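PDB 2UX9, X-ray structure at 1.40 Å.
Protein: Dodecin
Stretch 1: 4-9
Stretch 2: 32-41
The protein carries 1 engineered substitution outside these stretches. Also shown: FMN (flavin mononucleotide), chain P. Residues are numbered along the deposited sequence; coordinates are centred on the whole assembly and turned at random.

Stretch 1, residues 4-9: VYKKVE
Stretch 2, residues 32-41: TLRHLDWFEV

Residues 4-9 form an extended strand, with phi between -101° and -124° and psi between 120° and 154°. The second stretch reaches its own strand, 36-41, through a loop in which His35 adopts a left-handed conformation (phi/psi 64/37); Asp37 also departs from regular strand geometry (-119/-48). The two strands run in broadly the same direction, their axes crossing at -40° and approaching no closer than 9.1 Å. Tyr5 CA lies 9.3 Å from Asp37 CA, and Lys7 CA lies 8.8 Å from Phe39 CA. At this spacing the backbones cannot pair, and side chains make the contact, burying 283 Å² in total.

Tyr5 and Lys7, two residues apart on the extended strand, both direct their CA-to-CB bonds toward the second stretch, and both use the m rotamer at chi1. In Tyr5 (chi1 -57°, chi2 -99°) this brings the ring alongside Trp38, with Tyr5 CD1 3.7 Å from Trp38 CZ3. The pair is an offset edge-to-face arrangement: the edge of Trp38 is turned toward the face of Tyr5, the planes are inclined at 72°, and the ring centroids, taking the six-membered ring of Trp38, are 5.7 Å apart. Asp37 (chi1 -77°, chi2 -25°) sits at the edge of the tyrosine ring, its OD2 3.5 Å from Tyr5 CE1, where the carboxylate oxygen faces the slightly positive ring periphery.

Trp38 starts sideways from its CA, but chi1 of 86° (p) and chi2 of 97° carry the indole back toward the first strand. There it also lies against the aliphatic part of Lys7, whose CD is 4.0 Å from Trp38 CZ2. The lysine suits this place because its methylenes can pack against the indole while its amine travels on to a charged partner. Its chi angles are -64° (m), 171° (t), 71° (p) and -176° (t); the bend at chi3 ends in a salt bridge, with Lys7 NZ 2.8 Å from Glu40 OE1 and a weak hydrogen bond of 3.3 Å from Lys7 NZ to Glu40 OE2. Glu40 (chi1 -58°, m; chi2 161°, t; chi3 4°) is further fixed by Trp38 NE1, which donates to Glu40 OE2 over 2.9 Å at a nearly straight 170°. A water accepts from Lys7 NZ at 2.8 Å and is placed to donate to Glu40 OE2, 2.6 Å away.

Val8 (chi1 -62°, m) adds a looser apolar contact, its CG2 4.4 Å from CD1 of Leu33, which has chi1 -60° (m) and chi2 179° (t).

The flavin mononucleotide extends this aromatic cluster. Its C6 lies over one face of Trp38, 3.4 Å from Trp38 CE2, and its C8M lies over one face of Tyr5. FMN O4' donates a 2.7 Å hydrogen bond to Tyr5 OH, anchoring the far end of the tyrosine.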

# COMPACT_ATOMS: atom_id res chain seq x y z
N VAL C 4 -24.74 1.56 12.66
CA VAL C 4 -23.99 0.80 11.66
C VAL C 4 -24.13 1.50 10.32
O VAL C 4 -25.21 1.96 9.96
CB VAL C 4 -24.45 -0.66 11.57
CG1 VAL C 4 -23.69 -1.42 10.48
CG2 VAL C 4 -24.26 -1.35 12.92
N TYR C 5 -23.02 1.62 9.60
CA TYR C 5 -23.00 2.25 8.29
C TYR C 5 -22.67 1.21 7.24
O TYR C 5 -22.01 0.21 7.53
CB TYR C 5 -21.96 3.38 8.24
CG TYR C 5 -22.15 4.45 9.28
CD1 TYR C 5 -22.79 5.64 8.98
CD2 TYR C 5 -21.70 4.26 10.58
CE1 TYR C 5 -22.96 6.63 9.93
CE2 TYR C 5 -21.86 5.24 11.55
CZ TYR C 5 -22.50 6.42 11.22
OH TYR C 5 -22.66 7.40 12.17
N LYS C 6 -23.12 1.46 6.01
CA LYS C 6 -22.71 0.68 4.87
C LYS C 6 -21.91 1.56 3.92
O LYS C 6 -22.21 2.75 3.78
CB LYS C 6 -23.92 0.07 4.15
CG LYS C 6 -23.53 -0.67 2.88
CD LYS C 6 -24.48 -1.74 2.45
CE LYS C 6 -23.83 -2.58 1.34
NZ LYS C 6 -24.74 -3.53 0.68
N LYS C 7 -20.88 1.00 3.30
CA LYS C 7 -20.17 1.67 2.22
C LYS C 7 -20.43 0.95 0.91
O LYS C 7 -20.37 -0.29 0.87
CB LYS C 7 -18.67 1.71 2.51
CG LYS C 7 -18.34 2.52 3.74
CD LYS C 7 -16.89 2.40 4.18
CE LYS C 7 -15.97 3.10 3.21
NZ LYS C 7 -14.52 2.89 3.58
N VAL C 8 -20.73 1.70 -0.14
CA VAL C 8 -20.82 1.15 -1.50
C VAL C 8 -19.88 1.89 -2.44
O VAL C 8 -19.64 3.08 -2.28
CB VAL C 8 -22.25 1.19 -2.05
CG1 VAL C 8 -23.17 0.33 -1.20
CG2 VAL C 8 -22.75 2.61 -2.16
N GLU C 9 -19.35 1.16 -3.42
CA GLU C 9 -18.39 1.70 -4.37
C GLU C 9 -19.07 2.06 -5.69
O GLU C 9 -19.65 1.20 -6.36
CB GLU C 9 -17.27 0.71 -4.59
CG GLU C 9 -16.05 1.29 -5.26
CD GLU C 9 -14.92 0.30 -5.38
OE1 GLU C 9 -15.10 -0.87 -5.00
OE2 GLU C 9 -13.86 0.69 -5.85
N THR C 32 -31.98 6.63 -4.59
CA THR C 32 -32.41 5.41 -3.92
C THR C 32 -31.89 5.20 -2.50
O THR C 32 -32.44 4.38 -1.76
CB THR C 32 -32.04 4.17 -4.78
OG1 THR C 32 -30.64 4.15 -5.03
CG2 THR C 32 -32.77 4.21 -6.12
N LEU C 33 -30.83 5.92 -2.10
CA LEU C 33 -30.21 5.73 -0.80
C LEU C 33 -30.42 6.93 0.09
O LEU C 33 -30.29 8.06 -0.36
CB LEU C 33 -28.71 5.48 -0.94
CG LEU C 33 -28.34 4.24 -1.76
CD1 LEU C 33 -26.83 4.10 -1.86
CD2 LEU C 33 -28.94 3.00 -1.15
N ARG C 34 -30.75 6.66 1.35
CA ARG C 34 -31.01 7.69 2.36
C ARG C 34 -29.88 7.72 3.38
O ARG C 34 -29.15 6.74 3.55
CB ARG C 34 -32.33 7.39 3.07
CG ARG C 34 -33.51 7.42 2.12
CD ARG C 34 -34.79 7.02 2.82
NE ARG C 34 -34.79 5.62 3.25
CZ ARG C 34 -35.16 4.58 2.50
NH1 ARG C 34 -35.54 4.73 1.23
NH2 ARG C 34 -35.15 3.38 3.04
N HIS C 35 -29.71 8.87 4.02
CA HIS C 35 -28.70 9.06 5.06
C HIS C 35 -27.28 8.93 4.53
O HIS C 35 -26.39 8.44 5.22
CB HIS C 35 -28.95 8.14 6.25
CG HIS C 35 -30.32 8.30 6.81
ND1 HIS C 35 -30.69 9.40 7.55
CD2 HIS C 35 -31.44 7.54 6.68
CE1 HIS C 35 -31.96 9.31 7.88
NE2 HIS C 35 -32.44 8.19 7.36
N LEU C 36 -27.08 9.42 3.32
CA LEU C 36 -25.75 9.53 2.74
C LEU C 36 -24.95 10.54 3.56
O LEU C 36 -25.40 11.66 3.77
CB LEU C 36 -25.83 9.99 1.28
CG LEU C 36 -26.52 9.00 0.33
CD1 LEU C 36 -26.76 9.62 -1.02
CD2 LEU C 36 -25.71 7.73 0.19
N ASP C 37 -23.76 10.13 4.02
CA ASP C 37 -23.01 10.92 5.00
C ASP C 37 -21.63 11.38 4.52
O ASP C 37 -21.27 12.55 4.68
CB ASP C 37 -22.86 10.10 6.29
CG ASP C 37 -24.13 10.08 7.12
OD1 ASP C 37 -24.96 11.00 7.02
OD2 ASP C 37 -24.29 9.11 7.89
N TRP C 38 -20.84 10.48 3.95
CA TRP C 38 -19.49 10.85 3.52
C TRP C 38 -19.06 10.04 2.31
O TRP C 38 -19.66 9.03 1.97
CB TRP C 38 -18.48 10.70 4.68
CG TRP C 38 -17.92 9.31 4.83
CD1 TRP C 38 -16.74 8.86 4.34
CD2 TRP C 38 -18.52 8.20 5.52
NE1 TRP C 38 -16.57 7.53 4.67
CE2 TRP C 38 -17.65 7.11 5.40
CE3 TRP C 38 -19.71 8.04 6.24
CZ2 TRP C 38 -17.92 5.86 5.96
CZ3 TRP C 38 -19.98 6.79 6.79
CH2 TRP C 38 -19.10 5.72 6.64
N PHE C 39 -18.02 10.53 1.63
CA PHE C 39 -17.42 9.81 0.54
C PHE C 39 -15.91 9.83 0.65
O PHE C 39 -15.33 10.68 1.33
CB PHE C 39 -17.88 10.32 -0.84
CG PHE C 39 -17.45 11.73 -1.14
CD1 PHE C 39 -16.25 12.00 -1.80
CD2 PHE C 39 -18.24 12.80 -0.77
CE1 PHE C 39 -15.86 13.30 -2.07
CE2 PHE C 39 -17.86 14.09 -1.06
CZ PHE C 39 -16.66 14.34 -1.70
N GLU C 40 -15.29 8.86 -0.00
CA GLU C 40 -13.84 8.69 -0.06
C GLU C 40 -13.48 8.43 -1.50
O GLU C 40 -13.95 7.45 -2.08
CB GLU C 40 -13.41 7.49 0.78
CG GLU C 40 -13.79 7.55 2.25
CD GLU C 40 -13.76 6.19 2.95
OE1 GLU C 40 -13.37 5.16 2.34
OE2 GLU C 40 -14.14 6.14 4.13
N VAL C 41 -12.65 9.27 -2.11
CA VAL C 41 -12.17 9.00 -3.46
C VAL C 41 -11.11 7.90 -3.41
O VAL C 41 -10.11 8.01 -2.70
CB VAL C 41 -11.61 10.26 -4.12
CG1 VAL C 41 -10.99 9.93 -5.48
CG2 VAL C 41 -12.72 11.30 -4.27
N1 FMN P . -17.08 13.02 8.25
C2 FMN P . -16.36 13.91 7.50
O2 FMN P . -16.64 15.11 7.56
N3 FMN P . -15.33 13.49 6.71
C4 FMN P . -14.99 12.15 6.65
O4 FMN P . -14.34 11.79 5.67
C4A FMN P . -15.70 11.24 7.43
N5 FMN P . -15.37 9.91 7.44
C5A FMN P . -16.08 9.00 8.20
C6 FMN P . -15.73 7.65 8.16
C7 FMN P . -16.43 6.72 8.91
C7M FMN P . -15.90 5.30 9.03
C8 FMN P . -17.49 7.16 9.70
C8M FMN P . -18.35 6.18 10.46
C9 FMN P . -17.85 8.49 9.74
C9A FMN P . -17.15 9.43 8.98
N10 FMN P . -17.47 10.79 8.99
C10 FMN P . -16.74 11.68 8.23
C1' FMN P . -18.69 11.30 9.73
C2' FMN P . -19.99 10.97 8.99
O2' FMN P . -20.00 11.63 7.74
C3' FMN P . -21.22 11.39 9.79
O3' FMN P . -21.22 12.78 10.02
C4' FMN P . -21.33 10.69 11.14
O4' FMN P . -21.06 9.31 11.02
C5' FMN P . -22.72 10.86 11.71
O5' FMN P . -23.58 10.17 10.85
P FMN P . -25.11 9.93 11.20
O1P FMN P . -25.80 9.39 9.97
O2P FMN P . -25.19 8.93 12.33
O3P FMN P . -25.73 11.25 11.63
O HOH W 1 -13.91 4.25 5.90